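Side-chain contact in McyG protein (Microcystis aeruginosa PCC 7806, PDB 4R0M), which probably activates phenylalanine or a related phenylpropanoid as an adenylate in microcystin biosynthesis, binding phenylalanyl-adenylate in its adenylation domain: residues A[80-85]-A[157-162]. Residues are numbered along the deposited sequence; the frame is centred on the assembly and turned at random.
Sequences NQDFIP and ELRKAP
The guanidinium of R159 is engaged at its rim, where D82 OD1, the main-chain O of Q81 and the ring of P85 all lie near its plane; the carboxylate of D82, by contrast, is approached from above its plane. R159 NH1 gives D82 OD1 a short, nearly straight salt bridge of 2.7 Å (N-H...O 172°), and the acceptor sits almost exactly in the guanidinium plane. OD1 alone meets NH1, while NH2 turns to Q81 O, and the two planes lie 49° apart, which is not a side-by-side pairing of two nitrogens with two oxygens. This second bond, from R159 NH2 to Q81 O at 3.0 Å, follows a more bent path (145°). P85, four residues on in the helix, has no N-H to offer this carbonyl, which is consistent with its taking the arginine instead; helix 80-93 is kinked at the proline. The example thus illustrates how a kinked helical turn can use its spare carbonyl to receive an arginine, here linking the crossover helix 80-93, between parallel strands 72-76 and 96-99 of the AMP-binding domain, to the type I turn from L158 to A161, which follows the edge strand 152-154 and helix 155-158. P85 CG rests 3.7 Å from R159 NH2, putting the ring beside the same nitrogen. R159 reaches across with its chain extended from CG to NE. With an alanine in place of R159, the buried carboxylate of D82 would probably lose this countercharge and Q81 O this donor. NH2 also forms a salt bridge with D54 of helix 48-64, so the one guanidinium joins a third element, whose residues D54 and I58 touch P85 as well.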
loop_
_atom_site.group_PDB
_atom_site.type_symbol
_atom_site.label_atom_id
_atom_site.label_comp_id
_atom_site.label_asym_id
_atom_site.label_seq_id
_atom_site.Cartn_x
_atom_site.Cartn_y
_atom_site.Cartn_z
ATOM N N ASN A 80 -16.088 0.176 5.661
ATOM C CA ASN A 80 -15.240 -0.705 6.463
ATOM C C ASN A 80 -16.005 -1.684 7.359
ATOM O O ASN A 80 -15.546 -2.802 7.590
ATOM C CB ASN A 80 -14.233 0.115 7.279
ATOM C CG ASN A 80 -13.166 0.766 6.407
ATOM O OD1 ASN A 80 -13.151 0.589 5.188
ATOM N ND2 ASN A 80 -12.265 1.518 7.031
ATOM N N GLN A 81 -17.174 -1.261 7.840
ATOM C CA GLN A 81 -18.042 -2.101 8.671
ATOM C C GLN A 81 -18.638 -3.273 7.889
ATOM O O GLN A 81 -19.170 -4.214 8.483
ATOM C CB GLN A 81 -19.174 -1.277 9.296
ATOM C CG GLN A 81 -18.722 -0.160 10.228
ATOM C CD GLN A 81 -18.585 1.184 9.526
ATOM O OE1 GLN A 81 -17.751 1.361 8.628
ATOM N NE2 GLN A 81 -19.403 2.146 9.941
ATOM N N ASP A 82 -18.560 -3.200 6.561
ATOM C CA ASP A 82 -19.047 -4.261 5.684
ATOM C C ASP A 82 -17.908 -5.102 5.123
ATOM O O ASP A 82 -18.070 -6.303 4.903
ATOM C CB ASP A 82 -19.853 -3.670 4.525
ATOM C CG ASP A 82 -21.246 -3.233 4.935
ATOM O OD1 ASP A 82 -21.625 -3.440 6.110
ATOM O OD2 ASP A 82 -21.966 -2.684 4.071
ATOM N N PHE A 83 -16.764 -4.463 4.885
ATOM C CA PHE A 83 -15.621 -5.114 4.246
ATOM C C PHE A 83 -15.020 -6.222 5.113
ATOM O O PHE A 83 -14.922 -7.369 4.678
ATOM C CB PHE A 83 -14.552 -4.076 3.877
ATOM C CG PHE A 83 -13.377 -4.642 3.126
ATOM C CD1 PHE A 83 -12.375 -5.352 3.789
ATOM C CD2 PHE A 83 -13.258 -4.449 1.754
ATOM C CE1 PHE A 83 -11.291 -5.869 3.098
ATOM C CE2 PHE A 83 -12.173 -4.958 1.059
ATOM C CZ PHE A 83 -11.189 -5.669 1.731
ATOM N N ILE A 84 -14.622 -5.872 6.334
ATOM C CA ILE A 84 -13.952 -6.815 7.236
ATOM C C ILE A 84 -14.814 -8.044 7.593
ATOM O O ILE A 84 -14.335 -9.174 7.480
ATOM C CB ILE A 84 -13.385 -6.108 8.493
ATOM C CG1 ILE A 84 -12.329 -5.073 8.077
ATOM C CG2 ILE A 84 -12.774 -7.117 9.452
ATOM C CD1 ILE A 84 -11.982 -4.050 9.140
ATOM N N PRO A 85 -16.086 -7.839 7.996
ATOM C CA PRO A 85 -16.923 -9.018 8.225
ATOM C C PRO A 85 -17.100 -9.908 6.990
ATOM O O PRO A 85 -17.127 -11.133 7.122
ATOM C CB PRO A 85 -18.258 -8.414 8.666
ATOM C CG PRO A 85 -17.873 -7.126 9.308
ATOM C CD PRO A 85 -16.765 -6.606 8.440
ATOM N N GLU A 157 -27.617 -7.433 2.328
ATOM C CA GLU A 157 -28.575 -8.419 1.835
ATOM C C GLU A 157 -28.182 -9.824 2.299
ATOM O O GLU A 157 -29.047 -10.647 2.602
ATOM C CB GLU A 157 -28.700 -8.370 0.312
ATOM C CG GLU A 157 -29.979 -9.013 -0.210
ATOM C CD GLU A 157 -29.926 -9.356 -1.688
ATOM O OE1 GLU A 157 -29.339 -8.580 -2.473
ATOM O OE2 GLU A 157 -30.485 -10.408 -2.070
ATOM N N LEU A 158 -26.875 -10.085 2.354
ATOM C CA LEU A 158 -26.347 -11.361 2.847
ATOM C C LEU A 158 -26.555 -11.505 4.351
ATOM O O LEU A 158 -26.673 -12.620 4.861
ATOM C CB LEU A 158 -24.857 -11.507 2.517
ATOM C CG LEU A 158 -24.407 -11.525 1.053
ATOM C CD1 LEU A 158 -22.909 -11.295 0.978
ATOM C CD2 LEU A 158 -24.777 -12.822 0.352
ATOM N N ARG A 159 -26.594 -10.372 5.049
ATOM C CA ARG A 159 -26.870 -10.335 6.484
ATOM C C ARG A 159 -28.327 -10.685 6.807
ATOM O O ARG A 159 -28.653 -11.011 7.950
ATOM C CB ARG A 159 -26.526 -8.959 7.062
ATOM C CG ARG A 159 -25.041 -8.707 7.263
ATOM C CD ARG A 159 -24.806 -7.496 8.151
ATOM N NE ARG A 159 -23.395 -7.331 8.494
ATOM C CZ ARG A 159 -22.598 -6.386 8.000
ATOM N NH1 ARG A 159 -23.063 -5.496 7.133
ATOM N NH2 ARG A 159 -21.329 -6.326 8.380
ATOM N N LYS A 160 -29.162 -10.679 5.800
ATOM C CA LYS A 160 -30.546 -10.989 5.950
ATOM C C LYS A 160 -30.839 -12.446 5.826
ATOM O O LYS A 160 -31.943 -12.864 6.052
ATOM C CB LYS A 160 -31.328 -10.294 4.869
ATOM C CG LYS A 160 -31.407 -8.809 5.003
ATOM C CD LYS A 160 -32.375 -8.302 3.980
ATOM C CE LYS A 160 -32.251 -6.814 3.782
ATOM N NZ LYS A 160 -32.620 -6.023 4.978
ATOM N N ALA A 161 -29.847 -13.222 5.454
ATOM C CA ALA A 161 -30.071 -14.605 5.147
ATOM C C ALA A 161 -30.565 -15.355 6.354
ATOM O O ALA A 161 -30.120 -15.141 7.492
ATOM C CB ALA A 161 -28.824 -15.253 4.607
ATOM N N PRO A 162 -31.615 -16.136 6.121
ATOM C CA PRO A 162 -32.152 -16.911 7.225
ATOM C C PRO A 162 -30.936 -17.726 7.501
ATOM O O PRO A 162 -30.397 -18.358 6.591
ATOM C CB PRO A 162 -33.228 -17.763 6.561
ATOM C CG PRO A 162 -32.741 -17.947 5.165
ATOM C CD PRO A 162 -32.028 -16.672 4.811
#